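Side-chain contacts in methylxanthine N3-demethylase NdmB (PDB 6ICL), which removes the N3-methyl group of theobromine and related methylxanthines, including caffeine, in a Rieske-type oxygenase reaction that uses NADH and oxygen and releases formaldehyde: residues F195-A199 / F200-G204; E325-T328 / S329-S332; V331-A334 / T335-I338. All coordinates share one frame; numbering follows the deposited sequence.

Contact 1: residues F195-A199 / F200-G204; sequences FSHFA and FVHPG. With FE (Fe (III) ion), chain C.
His197 turns its CG into the crowded position between its own backbone N and carbonyl carbon (chi1 75°), whereas His202 sets CG beside its backbone N, anti to the carbonyl carbon (chi1 -54°). These settings bring two rings, five residues apart, to one iron(III) ion. His197 NE2 binds the iron at 2.1 Å, and His202 NE2 binds the iron at 1.9 Å. His197 NE2 and His202 NE2 lie 3.1 Å apart because both bind the iron; there is no hydrogen bond between them. The rings meet rim to rim, with planes at 62°. Water 1 is a further ligand.

Asp314 joins the two histidines at the metal. This is the facial triad of two histidines and one carboxylate found in Rieske oxygenases. The far side of each imidazole is also tied: His197 ND1 is hydrogen-bonded to Asp194, and His202 ND1 to Glu313. Metal and carboxylate together fix the rotation of each ring. His108 of the second subunit, from its [2Fe-2S] pocket, packs against His197. This is consistent with electron transfer between subunits, as in other Rieske oxygenases.

The short helix 198-201 lies between the two histidines in sequence. His202 turns an edge toward the face of Phe198 in a T-shaped pair, with His202 CD2 3.6 Å from Phe198 CD1. Val201 CB sits at the edge of the His197 ring, 3.6 Å from His197 CD2. His197 O accepts two backbone bonds. Val201 N donates to His197 O at 2.8 Å. Phe200 N donates to the same His197 O at 3.1 Å. Ala199 CB lies over one face of the Phe200 ring in a CH-pi contact.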
loop_
_atom_site.group_PDB
_atom_site.type_symbol
_atom_site.label_atom_id
_atom_site.label_comp_id
_atom_site.label_asym_id
_atom_site.label_seq_id
_atom_site.Cartn_x
_atom_site.Cartn_y
_atom_site.Cartn_z
ATOM N N PHE A 195 11.899 -35.510 13.487
ATOM C CA PHE A 195 12.839 -34.873 14.410
ATOM C C PHE A 195 14.162 -34.500 13.769
ATOM O O PHE A 195 14.858 -33.617 14.287
ATOM C CB PHE A 195 13.143 -35.798 15.599
ATOM C CG PHE A 195 12.145 -35.714 16.707
ATOM C CD1 PHE A 195 12.306 -34.796 17.727
ATOM C CD2 PHE A 195 11.053 -36.555 16.737
ATOM C CE1 PHE A 195 11.382 -34.713 18.761
ATOM C CE2 PHE A 195 10.122 -36.478 17.769
ATOM C CZ PHE A 195 10.295 -35.553 18.783
ATOM N N SER A 196 14.541 -35.148 12.670
ATOM C CA SER A 196 15.872 -34.895 12.135
ATOM C C SER A 196 16.049 -33.480 11.593
ATOM O O SER A 196 17.189 -33.083 11.338
ATOM C CB SER A 196 16.198 -35.909 11.045
ATOM O OG SER A 196 15.324 -35.768 9.956
ATOM N N HIS A 197 14.976 -32.692 11.431
ATOM C CA HIS A 197 15.170 -31.321 10.967
ATOM C C HIS A 197 15.409 -30.313 12.092
ATOM O O HIS A 197 15.718 -29.153 11.788
ATOM C CB HIS A 197 13.973 -30.857 10.113
ATOM C CG HIS A 197 12.742 -30.530 10.905
ATOM N ND1 HIS A 197 11.796 -31.477 11.236
ATOM C CD2 HIS A 197 12.291 -29.356 11.407
ATOM C CE1 HIS A 197 10.824 -30.902 11.924
ATOM N NE2 HIS A 197 11.101 -29.614 12.042
ATOM N N PHE A 198 15.279 -30.711 13.374
ATOM C CA PHE A 198 15.390 -29.741 14.472
ATOM C C PHE A 198 16.727 -29.007 14.459
ATOM O O PHE A 198 16.776 -27.792 14.700
ATOM C CB PHE A 198 15.214 -30.418 15.836
ATOM C CG PHE A 198 13.796 -30.725 16.189
ATOM C CD1 PHE A 198 12.832 -30.887 15.199
ATOM C CD2 PHE A 198 13.417 -30.854 17.515
ATOM C CE1 PHE A 198 11.511 -31.175 15.526
ATOM C CE2 PHE A 198 12.113 -31.150 17.843
ATOM C CZ PHE A 198 11.156 -31.315 16.840
ATOM N N ALA A 199 17.831 -29.726 14.207
ATOM C CA ALA A 199 19.144 -29.081 14.313
ATOM C C ALA A 199 19.298 -27.961 13.294
ATOM O O ALA A 199 20.047 -26.997 13.526
ATOM C CB ALA A 199 20.259 -30.121 14.141
ATOM N N PHE A 200 18.572 -28.043 12.182
ATOM C CA PHE A 200 18.743 -27.078 11.102
ATOM C C PHE A 200 17.618 -26.059 11.035
ATOM O O PHE A 200 17.871 -24.886 10.736
ATOM C CB PHE A 200 18.904 -27.846 9.775
ATOM C CG PHE A 200 19.894 -28.995 9.907
ATOM C CD1 PHE A 200 21.267 -28.752 9.865
ATOM C CD2 PHE A 200 19.451 -30.289 10.190
ATOM C CE1 PHE A 200 22.185 -29.800 10.063
ATOM C CE2 PHE A 200 20.363 -31.341 10.383
ATOM C CZ PHE A 200 21.714 -31.098 10.312
ATOM N N VAL A 201 16.384 -26.474 11.315
ATOM C CA VAL A 201 15.252 -25.549 11.264
ATOM C C VAL A 201 15.027 -24.866 12.612
ATOM O O VAL A 201 14.673 -23.681 12.661
ATOM C CB VAL A 201 13.986 -26.296 10.794
ATOM C CG1 VAL A 201 12.753 -25.354 10.778
ATOM C CG2 VAL A 201 14.214 -26.925 9.419
ATOM N N HIS A 202 15.250 -25.594 13.722
ATOM C CA HIS A 202 14.906 -25.117 15.063
ATOM C C HIS A 202 16.104 -25.020 16.011
ATOM O O HIS A 202 15.944 -25.311 17.199
ATOM C CB HIS A 202 13.864 -26.050 15.711
ATOM C CG HIS A 202 12.625 -26.278 14.891
ATOM N ND1 HIS A 202 11.787 -25.250 14.494
ATOM C CD2 HIS A 202 12.070 -27.418 14.403
ATOM C CE1 HIS A 202 10.775 -25.750 13.798
ATOM N NE2 HIS A 202 10.926 -27.065 13.714
ATOM N N PRO A 203 17.303 -24.609 15.572
ATOM C CA PRO A 203 18.472 -24.789 16.460
ATOM C C PRO A 203 18.368 -24.048 17.788
ATOM O O PRO A 203 18.693 -24.624 18.835
ATOM C CB PRO A 203 19.646 -24.280 15.611
ATOM C CG PRO A 203 19.035 -23.354 14.618
ATOM C CD PRO A 203 17.676 -23.938 14.314
ATOM N N GLY A 204 17.911 -22.805 17.793
ATOM C CA GLY A 204 17.784 -22.110 19.058
ATOM C C GLY A 204 16.438 -22.234 19.746
ATOM O O GLY A 204 16.178 -21.508 20.712
HETATM FE FE FE C . 9.723 -28.225 12.822
HETATM O O HOH W 1 8.324 -29.230 13.983
#

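Contact 2: residues E325-T328 / S329-S332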
loop_
_atom_site.group_PDB
_atom_site.type_symbol
_atom_site.label_atom_id
_atom_site.label_comp_id
_atom_site.label_asym_id
_atom_site.label_seq_id
_atom_site.Cartn_x
_atom_site.Cartn_y
_atom_site.Cartn_z
ATOM N N GLU A 325 3.643 -31.470 -4.611
ATOM C CA GLU A 325 3.250 -32.865 -4.500
ATOM C C GLU A 325 4.460 -33.747 -4.228
ATOM O O GLU A 325 5.544 -33.527 -4.779
ATOM C CB GLU A 325 2.552 -33.313 -5.781
ATOM C CG GLU A 325 1.100 -32.847 -5.874
ATOM C CD GLU A 325 0.200 -33.551 -4.865
ATOM O OE1 GLU A 325 0.525 -34.687 -4.463
ATOM O OE2 GLU A 325 -0.832 -32.977 -4.466
ATOM N N ILE A 326 4.268 -34.735 -3.347
ATOM C CA ILE A 326 5.282 -35.766 -3.122
ATOM C C ILE A 326 5.685 -36.370 -4.458
ATOM O O ILE A 326 4.822 -36.773 -5.245
ATOM C CB ILE A 326 4.731 -36.859 -2.185
ATOM C CG1 ILE A 326 4.280 -36.278 -0.852
ATOM C CG2 ILE A 326 5.763 -37.949 -1.969
ATOM C CD1 ILE A 326 5.305 -35.446 -0.200
ATOM N N GLN A 327 6.990 -36.455 -4.715
ATOM C CA GLN A 327 7.494 -37.031 -5.960
ATOM C C GLN A 327 8.135 -38.394 -5.721
ATOM O O GLN A 327 8.732 -38.643 -4.671
ATOM C CB GLN A 327 8.514 -36.108 -6.621
ATOM C CG GLN A 327 7.993 -34.739 -6.928
ATOM C CD GLN A 327 6.976 -34.769 -8.034
ATOM O OE1 GLN A 327 7.295 -35.132 -9.166
ATOM N NE2 GLN A 327 5.734 -34.403 -7.716
ATOM N N THR A 328 8.034 -39.273 -6.727
ATOM C CA THR A 328 8.601 -40.618 -6.595
ATOM C C THR A 328 10.130 -40.599 -6.544
ATOM O O THR A 328 10.742 -41.516 -5.985
ATOM C CB THR A 328 8.138 -41.503 -7.755
ATOM O OG1 THR A 328 8.521 -40.885 -8.990
ATOM C CG2 THR A 328 6.626 -41.668 -7.739
ATOM N N SER A 329 10.761 -39.570 -7.106
ATOM C CA SER A 329 12.215 -39.494 -7.154
ATOM C C SER A 329 12.858 -39.070 -5.836
ATOM O O SER A 329 14.092 -39.068 -5.751
ATOM C CB SER A 329 12.645 -38.507 -8.235
ATOM O OG SER A 329 12.498 -37.176 -7.767
ATOM N N GLU A 330 12.084 -38.678 -4.823
ATOM C CA GLU A 330 12.687 -38.233 -3.571
ATOM C C GLU A 330 13.433 -39.386 -2.898
ATOM O O GLU A 330 12.994 -40.537 -2.935
ATOM C CB GLU A 330 11.617 -37.652 -2.638
ATOM C CG GLU A 330 11.217 -36.206 -2.988
ATOM C CD GLU A 330 9.876 -35.796 -2.361
ATOM O OE1 GLU A 330 9.082 -35.096 -3.014
ATOM O OE2 GLU A 330 9.588 -36.222 -1.233
ATOM N N VAL A 331 14.576 -39.079 -2.296
ATOM C CA VAL A 331 15.491 -40.106 -1.804
ATOM C C VAL A 331 15.263 -40.267 -0.308
ATOM O O VAL A 331 15.582 -39.365 0.473
ATOM C CB VAL A 331 16.955 -39.752 -2.100
ATOM C CG1 VAL A 331 17.880 -40.756 -1.415
ATOM C CG2 VAL A 331 17.210 -39.694 -3.607
ATOM N N SER A 332 14.748 -41.421 0.106
ATOM C CA SER A 332 14.540 -41.727 1.519
ATOM C C SER A 332 15.699 -42.533 2.100
ATOM O O SER A 332 16.204 -43.467 1.469
ATOM C CB SER A 332 13.235 -42.493 1.716
ATOM O OG SER A 332 12.148 -41.720 1.248
#
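Gln327 and Glu330 are the end residues of a type I beta turn in the loop between helices 300-319 and 337-355. The turn's own backbone bond is weak, with Glu330 N 3.4 Å from Gln327 O. A side chain reinforces it. Glu330 places CG beside its backbone N (chi1 -80°) and then runs extended, which carries the carboxylate back to the start of the turn. There Glu330 OE1 accepts from Gln327 N at 3.0 Å. The bond is nearly straight (166°), but the donor comes from above the carboxylate plane. The Gln327 side chain bends at chi2, and Gln327 NE2 donates to Glu325 O at 3.1 Å. That oxygen lies in the amide plane. Two bonds on Gln327, one from the backbone and one from the side chain, thus fix the turn's first residue. The buried Glu330 carboxylate is also paired with two arginines. OE1 meets Arg187 of helix 185-192, and OE2 meets Arg343 of helix 337-355. Ile326 packs on the same two arginines, so the loop lies across both helices.

Contact 3: residues V331-A334 / T335-I338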
loop_
_atom_site.group_PDB
_atom_site.type_symbol
_atom_site.label_atom_id
_atom_site.label_comp_id
_atom_site.label_asym_id
_atom_site.label_seq_id
_atom_site.Cartn_x
_atom_site.Cartn_y
_atom_site.Cartn_z
ATOM N N VAL A 331 14.576 -39.079 -2.296
ATOM C CA VAL A 331 15.491 -40.106 -1.804
ATOM C C VAL A 331 15.263 -40.267 -0.308
ATOM O O VAL A 331 15.582 -39.365 0.473
ATOM C CB VAL A 331 16.955 -39.752 -2.100
ATOM C CG1 VAL A 331 17.880 -40.756 -1.415
ATOM C CG2 VAL A 331 17.210 -39.694 -3.607
ATOM N N SER A 332 14.748 -41.421 0.106
ATOM C CA SER A 332 14.540 -41.727 1.519
ATOM C C SER A 332 15.699 -42.533 2.100
ATOM O O SER A 332 16.204 -43.467 1.469
ATOM C CB SER A 332 13.235 -42.493 1.716
ATOM O OG SER A 332 12.148 -41.720 1.248
ATOM N N VAL A 333 16.104 -42.168 3.318
ATOM C CA VAL A 333 17.122 -42.893 4.075
ATOM C C VAL A 333 16.465 -43.543 5.287
ATOM O O VAL A 333 15.247 -43.426 5.490
ATOM C CB VAL A 333 18.291 -41.975 4.497
ATOM C CG1 VAL A 333 19.029 -41.467 3.275
ATOM C CG2 VAL A 333 17.798 -40.796 5.340
ATOM N N ALA A 334 17.275 -44.212 6.116
ATOM C CA ALA A 334 16.730 -45.052 7.181
ATOM C C ALA A 334 15.906 -44.243 8.167
ATOM O O ALA A 334 14.865 -44.706 8.648
ATOM C CB ALA A 334 17.864 -45.780 7.907
ATOM N N THR A 335 16.351 -43.032 8.482
ATOM C CA THR A 335 15.616 -42.235 9.451
ATOM C C THR A 335 14.285 -41.697 8.916
ATOM O O THR A 335 13.584 -41.038 9.682
ATOM C CB THR A 335 16.484 -41.075 9.942
ATOM O OG1 THR A 335 17.144 -40.473 8.827
ATOM C CG2 THR A 335 17.524 -41.562 10.952
ATOM N N ASP A 336 13.897 -41.969 7.665
ATOM C CA ASP A 336 12.599 -41.533 7.157
ATOM C C ASP A 336 11.524 -42.610 7.279
ATOM O O ASP A 336 10.484 -42.521 6.610
ATOM C CB ASP A 336 12.712 -41.087 5.703
ATOM C CG ASP A 336 13.745 -39.983 5.494
ATOM O OD1 ASP A 336 13.842 -39.052 6.317
ATOM O OD2 ASP A 336 14.472 -40.049 4.482
ATOM N N LYS A 337 11.736 -43.599 8.150
ATOM C CA LYS A 337 10.828 -44.742 8.266
ATOM C C LYS A 337 9.364 -44.308 8.405
ATOM O O LYS A 337 8.477 -44.820 7.709
ATOM C CB LYS A 337 11.266 -45.592 9.472
ATOM C CG LYS A 337 10.516 -46.897 9.729
ATOM C CD LYS A 337 11.108 -47.565 10.989
ATOM C CE LYS A 337 10.876 -49.073 11.034
ATOM N NZ LYS A 337 9.459 -49.370 10.691
ATOM N N ILE A 338 9.091 -43.370 9.312
ATOM C CA ILE A 338 7.723 -42.865 9.470
ATOM C C ILE A 338 7.203 -42.302 8.155
ATOM O O ILE A 338 6.106 -42.642 7.698
ATOM C CB ILE A 338 7.676 -41.806 10.583
ATOM C CG1 ILE A 338 7.992 -42.452 11.935
ATOM C CG2 ILE A 338 6.332 -41.111 10.585
ATOM C CD1 ILE A 338 8.396 -41.435 13.001
#
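Asp336 and Val333 are joined by two reciprocal hydrogen bonds round the 3-10 turn Ala334-Thr335, just ahead of helix 337-355. Asp336 holds the N-cap position of that helix, yet its carboxylate makes no capping bond. It turns back along the chain instead. With CG beside the backbone N (chi1 -56°), Asp336 OD2 accepts from Val333 N at 2.9 Å in a nearly straight bond. The donor meets OD2 on the anti side, somewhat out of the carboxylate plane. In return Asp336 N donates to Val333 O, also at 2.9 Å.

This is the tight part of the contact. Asp336 is buried, and its OD2 has close carbon neighbours as well: Ser332 CA at 3.4 Å and Val333 CG2 at 3.5 Å. OD2 also accepts a hydrogen bond from His84 NE2 of the second subunit, a residue of the [2Fe-2S] pocket there. Arg85 of that subunit adds a long, weak ion pair. Two N-H groups, one from each subunit, therefore grip a single oxygen. With an alanine here, Val333 N and His84 of the second subunit would probably lose this acceptor, and the turn would be tied less firmly to the neighbouring cluster pocket.

The other side is looser. Ala334 is exposed. Lys337 runs extended away from the turn, bends only at its last torsion, and pairs through NZ with Glu370. Lys337 N makes a weak hydrogen bond to Ala334 O at 3.4 Å.

Back toward the second subunit, Val333 and Thr335 lie side by side and point the same way. Val333 packs on Trp110 of that subunit, and Thr335 on its Ala123. Between this pair, Val333 CG2 is 3.6 Å from Thr335 OG1.

Contact 1 carries two ligands of the mononuclear iron. Contacts 2 and 3 overlap along the loop into helix 337-355 and its first residues. They share Val331 and Ser332, and their centres are about 11 Å apart. Contact 3 is the nearer of the two to contact 1, with centres about 17 Å apart and nearest atoms about 5 Å apart, but they do not touch. Contact 2 has its centre about 21 Å from that of contact 1. In contact 3, the side chain of Asp336 is about 13 Å from the bound Fe (III) ion. All three contacts face the second subunit, where residues of its [2Fe-2S] pocket meet them: His108 at contact 1, and His84 at contacts 2 and 3.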